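Local coordinates for methyl-accepting chemotaxis protein (Campylobacter jejuni, PDB 6W3Y) that probably senses amino acids through a double-Cache (dCACHE) ligand-binding region, here holding alanine, and passes the signal on for chemotaxis, at residues D165-V170 with K185-T190; V81-N86 with K152-L157. All coordinates share one frame; numbering follows the deposited sequence.

In the fold
Contact 2 (81-86 with 152-157) is complete in the chain before contact 1 (165-170 with 185-190) begins. It lies inside the six-stranded antiparallel sheet of the first PDC sensor domain, the one that carries the bound alanine. Strand 152-162 runs on from contact 2 straight into helix 163-172, which contact 1 sets against strand 186-189, an outermost strand of the second, five-stranded sheet. The two centres are 30 Å apart and the nearest atoms about 11 Å, so the two are not in direct contact. Both contacts also lean on the long helix 4-48, so this helix and the strand-to-helix connection tie the alanine-binding module to the one that follows it in the chain.

Contact 1 (D165-V170 with K185-T190); sequences DLQNLV and KIFAAT
Part of the junction between the two sheet modules is a helix lying against an edge strand, with Phe187 of the strand tucked under Gln167 of the helix. Gln167 CG sits over one face of the Phe187 ring, 4.1 Å from its centroid and shifted toward the rim, a CH-pi contact; the two side chains cross at about a right angle, with the amide and ring planes 55° apart. Beyond CG the glutamine chain is extended, which carries its amide on to the phenylalanine backbone, where NE2 gives a weak, bent hydrogen bond to Phe187 O (3.0 Å, 129° at the hydrogen). Leu166 reaches the same ring obliquely, its CD2 3.9 Å from Phe187 CE2. One turn on, Val170 CG1 rests 3.9 Å from Ala188 CB. With CG1 anti to the backbone N (chi1 169°), this branch meets the methyl that also packs on Gln167 CA. A water joins the two backbones, accepting from Ala189 N at 3.0 Å and donating weakly to Gln167 O. Beyond the strand, Thr190 OG1 is hydrogen-bonded to Ala171 O. Phe187 and Ala188 both pair with Leu179, a classic beta bulge, and the whole is a helix packed across a bulged edge strand of an antiparallel sheet.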
# COMPACT_ATOMS: atom_id res chain seq x y z
N ASP A 165 -4.76 -6.16 -4.03
CA ASP A 165 -4.13 -7.17 -3.17
C ASP A 165 -4.17 -6.69 -1.70
O ASP A 165 -4.43 -7.50 -0.77
CB ASP A 165 -2.70 -7.45 -3.58
CG ASP A 165 -2.58 -8.21 -4.88
OD1 ASP A 165 -3.61 -8.64 -5.41
OD2 ASP A 165 -1.41 -8.41 -5.34
N LEU A 166 -3.85 -5.41 -1.47
CA LEU A 166 -3.94 -4.85 -0.10
C LEU A 166 -5.39 -4.77 0.35
O LEU A 166 -5.71 -5.06 1.51
CB LEU A 166 -3.23 -3.49 -0.03
CG LEU A 166 -3.32 -2.78 1.30
CD1 LEU A 166 -2.72 -3.65 2.40
CD2 LEU A 166 -2.59 -1.43 1.20
N GLN A 167 -6.29 -4.34 -0.55
CA GLN A 167 -7.71 -4.25 -0.17
C GLN A 167 -8.21 -5.61 0.31
O GLN A 167 -8.93 -5.68 1.33
CB GLN A 167 -8.54 -3.75 -1.34
CG GLN A 167 -8.20 -2.33 -1.79
CD GLN A 167 -8.91 -1.90 -3.03
OE1 GLN A 167 -9.10 -2.69 -3.91
NE2 GLN A 167 -9.21 -0.61 -3.13
N ASN A 168 -7.85 -6.66 -0.40
CA ASN A 168 -8.32 -7.99 -0.06
C ASN A 168 -7.73 -8.46 1.26
O ASN A 168 -8.43 -9.11 2.07
CB ASN A 168 -7.99 -8.99 -1.15
CG ASN A 168 -8.83 -8.81 -2.40
OD1 ASN A 168 -9.86 -8.16 -2.40
ND2 ASN A 168 -8.34 -9.38 -3.50
N LEU A 169 -6.46 -8.17 1.53
CA LEU A 169 -5.86 -8.54 2.79
C LEU A 169 -6.58 -7.86 3.96
O LEU A 169 -6.85 -8.49 4.99
CB LEU A 169 -4.36 -8.17 2.79
CG LEU A 169 -3.43 -9.14 2.08
CD1 LEU A 169 -2.11 -8.46 1.73
CD2 LEU A 169 -3.22 -10.39 2.90
N VAL A 170 -6.84 -6.56 3.83
CA VAL A 170 -7.53 -5.85 4.89
C VAL A 170 -8.93 -6.42 5.08
O VAL A 170 -9.41 -6.58 6.24
CB VAL A 170 -7.54 -4.33 4.59
CG1 VAL A 170 -8.48 -3.59 5.55
CG2 VAL A 170 -6.11 -3.78 4.68
N LYS A 185 -10.43 9.28 1.61
CA LYS A 185 -11.45 8.46 0.97
C LYS A 185 -11.30 7.01 1.44
O LYS A 185 -10.19 6.49 1.55
CB LYS A 185 -11.35 8.52 -0.57
CG LYS A 185 -11.32 9.93 -1.15
CD LYS A 185 -12.56 10.73 -0.77
CE LYS A 185 -12.34 12.21 -1.08
NZ LYS A 185 -13.14 13.07 -0.17
N ILE A 186 -12.43 6.32 1.49
CA ILE A 186 -12.42 4.93 1.89
C ILE A 186 -11.69 4.09 0.84
O ILE A 186 -11.78 4.38 -0.35
CB ILE A 186 -13.85 4.42 2.11
CG1 ILE A 186 -13.83 3.12 2.87
CG2 ILE A 186 -14.62 4.31 0.81
CD1 ILE A 186 -13.59 3.27 4.37
N PHE A 187 -10.82 3.18 1.30
CA PHE A 187 -9.91 2.41 0.45
C PHE A 187 -10.15 0.90 0.59
O PHE A 187 -10.07 0.16 -0.39
CB PHE A 187 -8.46 2.72 0.82
CG PHE A 187 -7.44 1.95 0.05
CD1 PHE A 187 -7.00 2.37 -1.20
CD2 PHE A 187 -6.86 0.84 0.61
CE1 PHE A 187 -6.06 1.64 -1.89
CE2 PHE A 187 -5.91 0.12 -0.07
CZ PHE A 187 -5.49 0.53 -1.31
N ALA A 188 -10.40 0.45 1.82
CA ALA A 188 -10.63 -1.00 2.03
C ALA A 188 -11.54 -1.16 3.26
O ALA A 188 -11.50 -0.32 4.13
CB ALA A 188 -9.30 -1.70 2.28
N ALA A 189 -12.25 -2.30 3.34
CA ALA A 189 -13.14 -2.55 4.48
C ALA A 189 -13.46 -4.01 4.56
O ALA A 189 -13.74 -4.64 3.56
CB ALA A 189 -14.43 -1.76 4.35
N THR A 190 -13.56 -4.51 5.80
CA THR A 190 -14.11 -5.85 6.00
C THR A 190 -15.56 -5.93 5.54
O THR A 190 -15.97 -6.93 4.93
CB THR A 190 -13.94 -6.23 7.48
OG1 THR A 190 -12.53 -6.40 7.76
CG2 THR A 190 -14.66 -7.53 7.83
O HOH W 1 -11.67 -3.89 0.91

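Contact 2 (V81-N86 with K152-L157); sequences VYLGLN and KIIGVL. With ALA (alanine), chain C.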
# COMPACT_ATOMS: atom_id res chain seq x y z
N VAL A 81 7.14 -5.18 -13.66
CA VAL A 81 8.43 -4.91 -13.03
C VAL A 81 9.29 -4.33 -14.14
O VAL A 81 9.33 -4.87 -15.25
CB VAL A 81 9.06 -6.20 -12.44
CG1 VAL A 81 10.44 -5.91 -11.87
CG2 VAL A 81 8.19 -6.78 -11.33
N TYR A 82 9.96 -3.19 -13.87
CA TYR A 82 10.53 -2.41 -14.97
C TYR A 82 11.70 -1.56 -14.50
O TYR A 82 11.84 -1.30 -13.31
CB TYR A 82 9.43 -1.58 -15.68
CG TYR A 82 8.55 -0.79 -14.74
CD1 TYR A 82 7.39 -1.37 -14.22
CD2 TYR A 82 8.81 0.53 -14.37
CE1 TYR A 82 6.57 -0.67 -13.34
CE2 TYR A 82 7.98 1.25 -13.53
CZ TYR A 82 6.84 0.64 -13.01
OH TYR A 82 6.03 1.36 -12.17
N LEU A 83 12.48 -1.08 -15.48
CA LEU A 83 13.62 -0.23 -15.23
C LEU A 83 13.55 0.94 -16.20
O LEU A 83 13.64 0.77 -17.43
CB LEU A 83 14.92 -0.99 -15.42
CG LEU A 83 16.20 -0.21 -15.14
CD1 LEU A 83 16.31 0.18 -13.67
CD2 LEU A 83 17.42 -1.01 -15.57
N GLY A 84 13.41 2.13 -15.66
CA GLY A 84 13.37 3.37 -16.46
C GLY A 84 14.72 4.03 -16.56
O GLY A 84 15.44 4.13 -15.56
N LEU A 85 15.05 4.46 -17.78
CA LEU A 85 16.37 5.04 -18.04
C LEU A 85 16.29 6.53 -18.32
O LEU A 85 15.25 7.04 -18.72
CB LEU A 85 16.98 4.34 -19.25
CG LEU A 85 17.01 2.81 -19.26
CD1 LEU A 85 17.61 2.28 -20.56
CD2 LEU A 85 17.78 2.26 -18.06
N ASN A 86 17.43 7.22 -18.19
CA ASN A 86 17.48 8.67 -18.35
C ASN A 86 17.17 9.13 -19.80
O ASN A 86 16.88 10.31 -20.00
CB ASN A 86 18.83 9.22 -17.91
CG ASN A 86 18.91 10.74 -18.00
OD1 ASN A 86 18.10 11.45 -17.40
ND2 ASN A 86 19.93 11.24 -18.72
N LYS A 152 27.04 5.64 -9.51
CA LYS A 152 26.55 5.98 -10.82
C LYS A 152 25.11 5.49 -11.03
O LYS A 152 24.88 4.29 -10.99
CB LYS A 152 27.45 5.23 -11.81
CG LYS A 152 27.39 5.81 -13.18
CD LYS A 152 28.37 6.97 -13.30
CE LYS A 152 28.19 7.57 -14.68
NZ LYS A 152 28.87 8.90 -14.80
N ILE A 153 24.20 6.39 -11.41
CA ILE A 153 22.80 5.96 -11.65
C ILE A 153 22.67 5.10 -12.88
O ILE A 153 23.20 5.39 -13.95
CB ILE A 153 21.85 7.18 -11.70
CG1 ILE A 153 20.43 6.78 -11.91
CG2 ILE A 153 22.18 8.13 -12.85
CD1 ILE A 153 19.73 6.31 -10.71
N ILE A 154 22.02 3.95 -12.70
CA ILE A 154 21.72 3.06 -13.79
C ILE A 154 20.32 3.37 -14.35
O ILE A 154 20.15 3.59 -15.55
CB ILE A 154 21.82 1.58 -13.34
CG1 ILE A 154 23.19 1.26 -12.74
CG2 ILE A 154 21.46 0.65 -14.47
CD1 ILE A 154 24.37 1.57 -13.65
N GLY A 155 19.34 3.46 -13.45
CA GLY A 155 17.99 3.82 -13.79
C GLY A 155 17.13 3.68 -12.56
O GLY A 155 17.62 3.46 -11.46
N VAL A 156 15.82 3.83 -12.77
CA VAL A 156 14.85 3.73 -11.66
C VAL A 156 14.04 2.45 -11.85
O VAL A 156 13.35 2.25 -12.85
CB VAL A 156 13.91 4.94 -11.61
CG1 VAL A 156 12.84 4.71 -10.54
CG2 VAL A 156 14.67 6.22 -11.33
N LEU A 157 14.16 1.57 -10.84
CA LEU A 157 13.40 0.32 -10.80
C LEU A 157 11.98 0.66 -10.36
O LEU A 157 11.79 1.42 -9.40
CB LEU A 157 14.08 -0.60 -9.77
CG LEU A 157 13.40 -1.91 -9.47
CD1 LEU A 157 13.39 -2.81 -10.69
CD2 LEU A 157 14.11 -2.60 -8.32
N ALA C . 2.82 1.72 -13.81
CA ALA C . 3.85 2.57 -14.49
C ALA C . 3.16 3.77 -15.09
O ALA C . 1.91 3.80 -15.17
CB ALA C . 4.53 1.79 -15.57
OXT ALA C . 3.92 4.73 -15.42
O HOH W 2 19.57 6.13 -16.50
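Gly84 N points almost straight at Val156 O, 2.8 Å away with 174° at the hydrogen, although it stands tilted from the plane of that carbonyl. The return bond, Val156 N to Gly84 O, is equally short and lies in the carbonyl plane, so the two residues form an antiparallel hydrogen-bonded pair. Val156 O also receives the CA-H of Leu83, at 3.4 Å from Leu83 CA. Next along is the non-hydrogen-bonded pair Leu83 and Leu157. Leu157 has CG anti to its own N (chi1 175°) and brings CD1 to 3.4 Å from Tyr82 O, while Leu83 CD1 lies alongside the opposing backbone, 3.8 Å from Gly155 C. The strands run close at Gly155, whose CA is 3.1 Å from Gly84 O. Past the pairing, a water bridges Asn86 N and Ile154 O. Tyr82 takes the cramped chi1 of 49° and lays one ring face against the methyl of the bound alanine, CZ 3.6 Å from its CB, while its hydroxyl is hydrogen-bonded to Asp160. Asp160 also binds the alanine, with Lys113, Trp115, Tyr131, Asp133 and Thr134, consistent with the amino-acid pocket of a Cache sensor domain, to which the central strands of the antiparallel sheet contribute Tyr82 and Asp160.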